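Local coordinates for oligopeptide-binding protein AppA (Bacillus subtilis, PDB 1XOC) that binds oligopeptides as the solute-binding component of an ABC-type oligopeptide permease that can replace the OPP system in sporulation and genetic competence, at residues Gly30-Phe35 with Gln197-Glu202; Ile237-Val242 with Arg508-Ile513; Lys281-Ala286 with Ala342-Thr347. All coordinates share one frame; numbering follows the deposited sequence.

Interaction 1. Residues Gly30-Phe35 with Gln197-Glu202; sequences GEPTLF and QYIKLE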
loop_
_atom_site.group_PDB
_atom_site.type_symbol
_atom_site.label_atom_id
_atom_site.label_comp_id
_atom_site.label_asym_id
_atom_site.label_seq_id
_atom_site.Cartn_x
_atom_site.Cartn_y
_atom_site.Cartn_z
ATOM N N GLY A 30 7.761 1.667 10.292
ATOM C CA GLY A 30 6.338 1.705 10.670
ATOM C C GLY A 30 5.905 0.429 11.388
ATOM O O GLY A 30 6.230 -0.661 10.962
ATOM N N GLU A 31 5.192 0.585 12.497
ATOM C CA GLU A 31 4.667 -0.571 13.221
ATOM C C GLU A 31 3.339 -1.018 12.661
ATOM O O GLU A 31 2.481 -0.179 12.391
ATOM C CB GLU A 31 4.493 -0.226 14.692
ATOM C CG GLU A 31 4.223 -1.416 15.580
ATOM C CD GLU A 31 4.423 -1.093 17.036
ATOM O OE1 GLU A 31 4.482 0.112 17.405
ATOM O OE2 GLU A 31 4.504 -2.063 17.811
ATOM N N PRO A 32 3.143 -2.348 12.505
ATOM C CA PRO A 32 1.825 -2.821 12.109
ATOM C C PRO A 32 0.714 -2.508 13.105
ATOM O O PRO A 32 0.960 -2.135 14.307
ATOM C CB PRO A 32 2.007 -4.344 12.006
ATOM C CG PRO A 32 3.466 -4.549 11.840
ATOM C CD PRO A 32 4.094 -3.475 12.670
ATOM N N THR A 33 -0.512 -2.694 12.635
ATOM C CA THR A 33 -1.713 -2.494 13.435
ATOM C C THR A 33 -2.375 -3.832 13.779
ATOM O O THR A 33 -2.700 -4.104 14.915
ATOM C CB THR A 33 -2.690 -1.624 12.651
ATOM O OG1 THR A 33 -2.134 -0.324 12.500
ATOM C CG2 THR A 33 -3.976 -1.396 13.415
ATOM N N LEU A 34 -2.570 -4.666 12.770
ATOM C CA LEU A 34 -3.151 -5.964 12.995
ATOM C C LEU A 34 -2.860 -6.881 11.807
ATOM O O LEU A 34 -2.441 -6.417 10.780
ATOM C CB LEU A 34 -4.658 -5.838 13.223
ATOM C CG LEU A 34 -5.632 -5.681 12.054
ATOM C CD1 LEU A 34 -7.066 -5.725 12.433
ATOM C CD2 LEU A 34 -5.373 -4.530 11.172
ATOM N N PHE A 35 -3.102 -8.174 11.969
ATOM C CA PHE A 35 -2.755 -9.156 10.947
ATOM C C PHE A 35 -4.008 -9.855 10.477
ATOM O O PHE A 35 -4.381 -10.894 10.968
ATOM C CB PHE A 35 -1.753 -10.167 11.493
ATOM C CG PHE A 35 -0.672 -9.549 12.328
ATOM C CD1 PHE A 35 -0.468 -9.949 13.619
ATOM C CD2 PHE A 35 0.118 -8.559 11.817
ATOM C CE1 PHE A 35 0.515 -9.382 14.369
ATOM C CE2 PHE A 35 1.090 -7.992 12.574
ATOM C CZ PHE A 35 1.282 -8.411 13.856
ATOM N N GLN A 197 8.489 -2.207 19.632
ATOM C CA GLN A 197 9.859 -2.686 19.545
ATOM C C GLN A 197 10.034 -3.692 18.422
ATOM O O GLN A 197 10.883 -3.495 17.563
ATOM C CB GLN A 197 10.287 -3.310 20.852
ATOM C CG GLN A 197 10.292 -2.346 21.988
ATOM C CD GLN A 197 11.072 -2.867 23.163
ATOM O OE1 GLN A 197 10.579 -2.866 24.287
ATOM N NE2 GLN A 197 12.290 -3.353 22.911
ATOM N N TYR A 198 9.294 -4.794 18.479
ATOM C CA TYR A 198 9.464 -5.841 17.453
ATOM C C TYR A 198 8.353 -6.870 17.429
ATOM O O TYR A 198 7.656 -7.077 18.384
ATOM C CB TYR A 198 10.796 -6.592 17.652
ATOM C CG TYR A 198 10.874 -7.332 18.967
ATOM C CD1 TYR A 198 11.489 -6.769 20.064
ATOM C CD2 TYR A 198 10.316 -8.603 19.103
ATOM C CE1 TYR A 198 11.541 -7.449 21.261
ATOM C CE2 TYR A 198 10.381 -9.293 20.307
ATOM C CZ TYR A 198 10.986 -8.712 21.364
ATOM O OH TYR A 198 11.039 -9.400 22.573
ATOM N N ILE A 199 8.257 -7.536 16.290
ATOM C CA ILE A 199 7.434 -8.723 16.112
ATOM C C ILE A 199 8.403 -9.838 15.729
ATOM O O ILE A 199 9.147 -9.705 14.750
ATOM C CB ILE A 199 6.419 -8.531 14.981
ATOM C CG1 ILE A 199 5.451 -7.404 15.370
ATOM C CG2 ILE A 199 5.690 -9.836 14.695
ATOM C CD1 ILE A 199 4.639 -6.868 14.271
ATOM N N LYS A 200 8.370 -10.931 16.476
ATOM C CA LYS A 200 9.227 -12.090 16.217
ATOM C C LYS A 200 8.392 -13.254 15.718
ATOM O O LYS A 200 7.367 -13.595 16.304
ATOM C CB LYS A 200 9.953 -12.502 17.501
ATOM C CG LYS A 200 11.088 -13.510 17.245
ATOM C CD LYS A 200 11.843 -13.730 18.516
ATOM C CE LYS A 200 12.718 -14.988 18.496
ATOM N NZ LYS A 200 12.923 -15.492 19.898
ATOM N N LEU A 201 8.808 -13.816 14.583
ATOM C CA LEU A 201 8.199 -15.000 13.983
ATOM C C LEU A 201 9.225 -16.132 13.836
ATOM O O LEU A 201 10.422 -15.868 13.672
ATOM C CB LEU A 201 7.664 -14.683 12.588
ATOM C CG LEU A 201 6.819 -13.417 12.376
ATOM C CD1 LEU A 201 6.408 -13.291 10.949
ATOM C CD2 LEU A 201 5.566 -13.388 13.203
ATOM N N GLU A 202 8.742 -17.377 13.889
ATOM C CA GLU A 202 9.587 -18.591 13.861
ATOM C C GLU A 202 9.174 -19.405 12.656
ATOM O O GLU A 202 7.989 -19.434 12.293
ATOM C CB GLU A 202 9.338 -19.467 15.096
ATOM C CG GLU A 202 9.806 -18.872 16.370
ATOM C CD GLU A 202 9.636 -19.813 17.575
ATOM O OE1 GLU A 202 8.724 -20.680 17.514
ATOM O OE2 GLU A 202 10.385 -19.640 18.568
#
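P32 and F35 meet I199 in a small, buried, apolar contact, where the loop running from strand 23-28 to helix 43-52 passes over one face of a four-stranded mixed sheet. All of the apolar contact falls on one methyl, CD1 of I199. The isoleucine places CG1 opposite its carbonyl carbon, beside the backbone N (chi1 -64°), and with the outer bond extended CD1 is carried off the strand toward the loop. P32 reaches the other way: its CG lies 3.6 Å from CD1 of I199, with CD next to it at 3.8 Å. F35 approaches the same methyl with its far edge, CZ standing 3.7 Å from I199 CD1; the methyl lies close to the plane of the ring and not over a face. The methyl is thus shared by a proline ring and a phenyl edge, while the backbones stay well apart, P32 CA being 9.1 Å from I199 CA.

At the upstream end of the loop the chemistry turns polar. The extended side chain of E31 brings OE2 beside the turn before the strand, where it accepts hydrogen bonds from G196 N and W193 NE1, so two donors grip one oxygen. Q197 and Y198 together face K194, a classic beta bulge at the start of strand 198-203. W193 also meets the ring of F35, their planes about 45° apart.

From helix 43-52, I48 touches both P32 and F35, while P32, F35 and W193 of strand 188-194 touch I199. The loop therefore lies between helix and sheet, a layered packing that belongs to the alpha/beta architecture of the family 5 solute-binding proteins.

Interaction 2. Residues Ile237-Val242 with Arg508-Ile513; sequences INFFNV and RDLYNI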
loop_
_atom_site.group_PDB
_atom_site.type_symbol
_atom_site.label_atom_id
_atom_site.label_comp_id
_atom_site.label_asym_id
_atom_site.label_seq_id
_atom_site.Cartn_x
_atom_site.Cartn_y
_atom_site.Cartn_z
ATOM N N ILE A 237 20.417 -4.872 12.919
ATOM C CA ILE A 237 19.497 -5.357 11.902
ATOM C C ILE A 237 20.354 -5.771 10.717
ATOM O O ILE A 237 21.500 -5.321 10.575
ATOM C CB ILE A 237 18.430 -4.305 11.473
ATOM C CG1 ILE A 237 19.037 -3.076 10.804
ATOM C CG2 ILE A 237 17.597 -3.879 12.691
ATOM C CD1 ILE A 237 18.013 -2.072 10.267
ATOM N N ASN A 238 19.788 -6.624 9.863
ATOM C CA ASN A 238 20.523 -7.100 8.705
ATOM C C ASN A 238 19.739 -7.070 7.413
ATOM O O ASN A 238 20.222 -7.598 6.392
ATOM C CB ASN A 238 21.127 -8.487 8.977
ATOM C CG ASN A 238 20.105 -9.520 9.367
ATOM O OD1 ASN A 238 18.939 -9.409 9.073
ATOM N ND2 ASN A 238 20.566 -10.575 10.021
ATOM N N PHE A 239 18.568 -6.425 7.408
ATOM C CA PHE A 239 17.775 -6.250 6.188
ATOM C C PHE A 239 17.011 -4.935 6.306
ATOM O O PHE A 239 16.319 -4.711 7.311
ATOM C CB PHE A 239 16.826 -7.434 6.004
ATOM C CG PHE A 239 16.166 -7.493 4.644
ATOM C CD1 PHE A 239 15.028 -6.720 4.371
ATOM C CD2 PHE A 239 16.684 -8.298 3.627
ATOM C CE1 PHE A 239 14.407 -6.772 3.138
ATOM C CE2 PHE A 239 16.087 -8.346 2.350
ATOM C CZ PHE A 239 14.958 -7.564 2.093
ATOM N N PHE A 240 17.155 -4.051 5.316
ATOM C CA PHE A 240 16.590 -2.703 5.430
ATOM C C PHE A 240 16.534 -2.028 4.072
ATOM O O PHE A 240 17.457 -2.177 3.276
ATOM C CB PHE A 240 17.427 -1.852 6.415
ATOM C CG PHE A 240 16.793 -0.538 6.757
ATOM C CD1 PHE A 240 15.523 -0.507 7.279
ATOM C CD2 PHE A 240 17.419 0.651 6.481
ATOM C CE1 PHE A 240 14.919 0.716 7.575
ATOM C CE2 PHE A 240 16.789 1.889 6.759
ATOM C CZ PHE A 240 15.566 1.904 7.291
ATOM N N ASN A 241 15.472 -1.235 3.842
ATOM C CA ASN A 241 15.348 -0.358 2.678
ATOM C C ASN A 241 16.049 0.952 2.969
ATOM O O ASN A 241 15.494 1.842 3.635
ATOM C CB ASN A 241 13.868 -0.112 2.377
ATOM C CG ASN A 241 13.635 0.593 1.030
ATOM O OD1 ASN A 241 14.571 1.006 0.324
ATOM N ND2 ASN A 241 12.356 0.726 0.681
ATOM N N VAL A 242 17.286 1.056 2.525
ATOM C CA VAL A 242 18.122 2.207 2.811
ATOM C C VAL A 242 17.676 3.426 2.015
ATOM O O VAL A 242 17.569 3.356 0.785
ATOM C CB VAL A 242 19.599 1.912 2.425
ATOM C CG1 VAL A 242 20.482 3.112 2.677
ATOM C CG2 VAL A 242 20.082 0.669 3.156
ATOM N N ARG A 508 6.311 -6.529 -2.731
ATOM C CA ARG A 508 6.511 -7.265 -1.479
ATOM C C ARG A 508 7.992 -7.373 -1.121
ATOM O O ARG A 508 8.721 -8.190 -1.706
ATOM C CB ARG A 508 5.891 -8.661 -1.547
ATOM C CG ARG A 508 4.409 -8.730 -1.545
ATOM C CD ARG A 508 3.854 -9.013 -0.146
ATOM N NE ARG A 508 4.090 -7.926 0.790
ATOM C CZ ARG A 508 3.432 -6.773 0.782
ATOM N NH1 ARG A 508 2.477 -6.555 -0.112
ATOM N NH2 ARG A 508 3.727 -5.832 1.671
ATOM N N ASP A 509 8.442 -6.565 -0.160
ATOM C CA ASP A 509 9.867 -6.509 0.203
ATOM C C ASP A 509 10.402 -7.843 0.675
ATOM O O ASP A 509 11.561 -8.150 0.465
ATOM C CB ASP A 509 10.137 -5.446 1.295
ATOM C CG ASP A 509 10.136 -4.056 0.750
ATOM O OD1 ASP A 509 9.902 -3.878 -0.485
ATOM O OD2 ASP A 509 10.406 -3.124 1.550
ATOM N N LEU A 510 9.533 -8.607 1.309
ATOM C CA LEU A 510 9.898 -9.910 1.864
ATOM C C LEU A 510 9.312 -11.042 1.020
ATOM O O LEU A 510 9.099 -12.141 1.503
ATOM C CB LEU A 510 9.441 -10.007 3.316
ATOM C CG LEU A 510 9.921 -8.852 4.227
ATOM C CD1 LEU A 510 9.442 -9.001 5.673
ATOM C CD2 LEU A 510 11.448 -8.741 4.195
ATOM N N TYR A 511 9.140 -10.804 -0.279
ATOM C CA TYR A 511 8.595 -11.822 -1.151
ATOM C C TYR A 511 9.386 -13.125 -1.034
ATOM O O TYR A 511 10.584 -13.130 -1.225
ATOM C CB TYR A 511 8.605 -11.352 -2.602
ATOM C CG TYR A 511 8.103 -12.386 -3.616
ATOM C CD1 TYR A 511 6.763 -12.748 -3.662
ATOM C CD2 TYR A 511 8.965 -12.991 -4.501
ATOM C CE1 TYR A 511 6.302 -13.692 -4.600
ATOM C CE2 TYR A 511 8.513 -13.935 -5.404
ATOM C CZ TYR A 511 7.175 -14.278 -5.422
ATOM O OH TYR A 511 6.686 -15.221 -6.300
ATOM N N ASN A 512 8.683 -14.223 -0.785
ATOM C CA ASN A 512 9.277 -15.574 -0.775
ATOM C C ASN A 512 10.470 -15.720 0.179
ATOM O O ASN A 512 11.397 -16.508 -0.052
ATOM C CB ASN A 512 9.588 -16.051 -2.180
ATOM C CG ASN A 512 8.418 -16.758 -2.816
ATOM O OD1 ASN A 512 7.274 -16.703 -2.320
ATOM N ND2 ASN A 512 8.674 -17.404 -3.937
ATOM N N ILE A 513 10.391 -14.990 1.283
ATOM C CA ILE A 513 11.386 -15.048 2.371
ATOM C C ILE A 513 11.617 -16.480 2.875
ATOM O O ILE A 513 12.736 -16.814 3.300
ATOM C CB ILE A 513 11.039 -14.038 3.517
ATOM C CG1 ILE A 513 12.154 -14.050 4.577
ATOM C CG2 ILE A 513 9.641 -14.267 4.099
ATOM C CD1 ILE A 513 12.113 -12.845 5.479
HETATM O O HOH W 1 10.186 -0.577 2.196
#
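F239 packs against L510 and the backbone of D509, and beside this apolar meeting a single water joins N241 to the D509 carboxylate. The apolar part rests on one methyl: CD2 of L510 lies 3.7 Å from F239 CE1, meeting the ring obliquely as the two side chains slide past each other. F239 holds CG opposite its backbone N (chi1 -168°), which sends the phenyl across to the turn, where CZ also comes within 3.8 Å of D509 O. W516 adds its ring to that of F239, and L510 touches the same tryptophan. With an alanine in place of F239, the L510 methyl and the W516 ring would probably lose their shared aromatic neighbour, opening a gap between residues 239 and 510.

The polar part is indirect. N241 ND2 gives a hydrogen bond to the water at 2.9 Å, and the water gives one to D509 OD2 at 2.6 Å. N241 OD1 is taken by H492 N, which helps to fix the amide.

Backbone bonds shape the opposing loop, a type I turn from R508 to Y511 running into a type II turn from L510 to I513. A zinc ion lies about 3 Å from the D509 side chain. N241 packs on an aromatic side chain of the bound peptide, so it belongs to the peptide-binding site, and the water ties it to D509 beside it.

Interaction 3. Residues Lys281-Ala286 with Ala342-Thr347; sequences KKVRQA and AGWKDT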
loop_
_atom_site.group_PDB
_atom_site.type_symbol
_atom_site.label_atom_id
_atom_site.label_comp_id
_atom_site.label_asym_id
_atom_site.label_seq_id
_atom_site.Cartn_x
_atom_site.Cartn_y
_atom_site.Cartn_z
ATOM N N LYS A 281 -10.866 22.855 -7.577
ATOM C CA LYS A 281 -9.874 22.279 -8.481
ATOM C C LYS A 281 -8.767 23.273 -8.834
ATOM O O LYS A 281 -7.600 22.898 -8.905
ATOM C CB LYS A 281 -10.548 21.825 -9.775
ATOM C CG LYS A 281 -9.590 21.312 -10.835
ATOM C CD LYS A 281 -10.326 20.835 -12.083
ATOM C CE LYS A 281 -10.488 21.941 -13.094
ATOM N NZ LYS A 281 -11.196 21.477 -14.313
ATOM N N LYS A 282 -9.135 24.530 -9.090
ATOM C CA LYS A 282 -8.139 25.520 -9.514
ATOM C C LYS A 282 -7.108 25.801 -8.417
ATOM O O LYS A 282 -5.922 25.999 -8.709
ATOM C CB LYS A 282 -8.798 26.815 -9.995
ATOM C CG LYS A 282 -7.900 27.571 -10.944
ATOM C CD LYS A 282 -8.648 28.595 -11.763
ATOM C CE LYS A 282 -8.566 29.924 -11.109
ATOM N NZ LYS A 282 -7.140 30.236 -10.941
ATOM N N VAL A 283 -7.554 25.777 -7.163
ATOM C CA VAL A 283 -6.646 25.915 -6.020
ATOM C C VAL A 283 -5.673 24.728 -5.958
ATOM O O VAL A 283 -4.467 24.931 -5.820
ATOM C CB VAL A 283 -7.424 26.100 -4.685
ATOM C CG1 VAL A 283 -6.521 25.913 -3.444
ATOM C CG2 VAL A 283 -8.088 27.481 -4.671
ATOM N N ARG A 284 -6.190 23.503 -6.064
ATOM C CA ARG A 284 -5.328 22.319 -6.077
ATOM C C ARG A 284 -4.307 22.363 -7.212
ATOM O O ARG A 284 -3.134 22.063 -7.007
ATOM C CB ARG A 284 -6.132 21.027 -6.137
ATOM C CG ARG A 284 -6.998 20.810 -4.925
ATOM C CD ARG A 284 -7.518 19.406 -4.854
ATOM N NE ARG A 284 -8.231 19.011 -6.078
ATOM C CZ ARG A 284 -9.532 19.193 -6.294
ATOM N NH1 ARG A 284 -10.299 19.783 -5.387
ATOM N NH2 ARG A 284 -10.070 18.810 -7.441
ATOM N N GLN A 285 -4.740 22.788 -8.396
ATOM C CA GLN A 285 -3.822 22.966 -9.521
ATOM C C GLN A 285 -2.749 24.018 -9.220
ATOM O O GLN A 285 -1.593 23.869 -9.609
ATOM C CB GLN A 285 -4.586 23.367 -10.781
ATOM C CG GLN A 285 -5.500 22.288 -11.358
ATOM C CD GLN A 285 -6.297 22.774 -12.546
ATOM O OE1 GLN A 285 -6.786 21.972 -13.333
ATOM N NE2 GLN A 285 -6.445 24.095 -12.678
ATOM N N ALA A 286 -3.153 25.084 -8.542
ATOM C CA ALA A 286 -2.234 26.151 -8.139
ATOM C C ALA A 286 -1.181 25.649 -7.150
ATOM O O ALA A 286 -0.008 26.033 -7.232
ATOM C CB ALA A 286 -3.007 27.297 -7.538
ATOM N N ALA A 342 -8.872 32.531 -8.336
ATOM C CA ALA A 342 -9.741 31.722 -7.474
ATOM C C ALA A 342 -10.266 32.468 -6.241
ATOM O O ALA A 342 -10.922 31.866 -5.392
ATOM C CB ALA A 342 -9.033 30.444 -7.050
ATOM N N GLY A 343 -9.974 33.764 -6.129
ATOM C CA GLY A 343 -10.513 34.596 -5.050
ATOM C C GLY A 343 -9.601 34.837 -3.859
ATOM O O GLY A 343 -9.994 35.515 -2.911
ATOM N N TRP A 344 -8.384 34.301 -3.901
ATOM C CA TRP A 344 -7.445 34.432 -2.788
ATOM C C TRP A 344 -6.506 35.613 -2.997
ATOM O O TRP A 344 -5.846 35.717 -4.032
ATOM C CB TRP A 344 -6.642 33.138 -2.601
ATOM C CG TRP A 344 -7.474 32.038 -2.089
ATOM C CD1 TRP A 344 -8.131 31.095 -2.831
ATOM C CD2 TRP A 344 -7.780 31.753 -0.715
ATOM N NE1 TRP A 344 -8.826 30.245 -2.005
ATOM C CE2 TRP A 344 -8.625 30.621 -0.704
ATOM C CE3 TRP A 344 -7.409 32.330 0.503
ATOM C CZ2 TRP A 344 -9.121 30.066 0.480
ATOM C CZ3 TRP A 344 -7.900 31.776 1.683
ATOM C CH2 TRP A 344 -8.738 30.643 1.658
ATOM N N LYS A 345 -6.476 36.519 -2.026
ATOM C CA LYS A 345 -5.455 37.555 -1.975
ATOM C C LYS A 345 -5.292 38.018 -0.536
ATOM O O LYS A 345 -6.216 37.907 0.261
ATOM C CB LYS A 345 -5.806 38.719 -2.912
ATOM C CG LYS A 345 -6.738 39.762 -2.354
ATOM C CD LYS A 345 -6.778 41.011 -3.260
ATOM C CE LYS A 345 -7.513 40.741 -4.592
ATOM N NZ LYS A 345 -6.806 39.798 -5.528
ATOM N N ASP A 346 -4.100 38.488 -0.192
ATOM C CA ASP A 346 -3.848 39.001 1.144
ATOM C C ASP A 346 -4.606 40.324 1.262
ATOM O O ASP A 346 -4.339 41.253 0.507
ATOM C CB ASP A 346 -2.347 39.207 1.345
ATOM C CG ASP A 346 -1.999 39.767 2.748
ATOM O OD1 ASP A 346 -2.887 39.995 3.633
ATOM O OD2 ASP A 346 -0.799 40.010 2.985
ATOM N N THR A 347 -5.556 40.387 2.193
ATOM C CA THR A 347 -6.371 41.589 2.391
ATOM C C THR A 347 -6.153 42.222 3.758
ATOM O O THR A 347 -6.916 43.098 4.166
ATOM C CB THR A 347 -7.863 41.265 2.271
ATOM O OG1 THR A 347 -8.211 40.262 3.234
ATOM C CG2 THR A 347 -8.188 40.767 0.882
#
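V283 and A342 touch methyl to methyl where helix 281-289 meets the loop that leaves helix 332-341, and W344 and K282 complete the contact. V283 sets CG1 opposite its backbone N (chi1 166°), and this rotation turns the other branch, CG2, outward to the loop. CG2 does all of the touching: it lies 3.9 Å from A342 CB and equally 3.9 Å from W344 NE1, with CD1 of the same indole a little farther, at 4.1 Å. The valine and tryptophan side chains cross at about a right angle, and the methyl comes to the pyrrole part of the indole obliquely. L277 and L353 also pack on W344.

K282 behaves differently. Its first two side-chain torsions are extended, carrying the chain away from its own helix; then it folds at chi3 (95°) and chi4 (56°), so that the outer carbons curl over A342. CE rests 3.8 Å from A342 N and 4.1 Å from A342 CB. The same bends deliver NZ to the main-chain oxygen of M338, with which it forms a hydrogen bond.

G343 ends helix 332-341 in a Schellman motif. Its positive phi would press a beta carbon against the carbonyl oxygen of A342, a conformation that glycine alone takes readily. From here the chain runs on to the zinc site formed by N348, D350, I352 and D354.

Across the two segments, then, the chemistry is dispersive, carried by methyls, an indole and the aliphatic length of a lysine. K282 NZ bonds the carbonyl oxygen of M338 in the last turn of helix 332-341, and K355 NZ likewise bonds A342 O; two lysines beside carbonyls at this helix end would probably interact favourably with its dipole.

How the interactions relate
Interactions 1 and 2 are neighbours, their centres 14 Å apart without touching, and both adjoin strand 23-28: the loop of interaction 1 follows it, while F239 of interaction 2 bonds its backbone to G27. Interaction 3 lies about 43 Å from the centre of either, on the opposite side of the molecule, nested in sequence within the span closed by interaction 2. Interactions 1 and 3 are buried and rest mainly on apolar contacts, loop against sheet in one and loop against helix in the other. Interaction 2, only partly buried and next to the bound peptide, is the one that adds a water bridge to its packing.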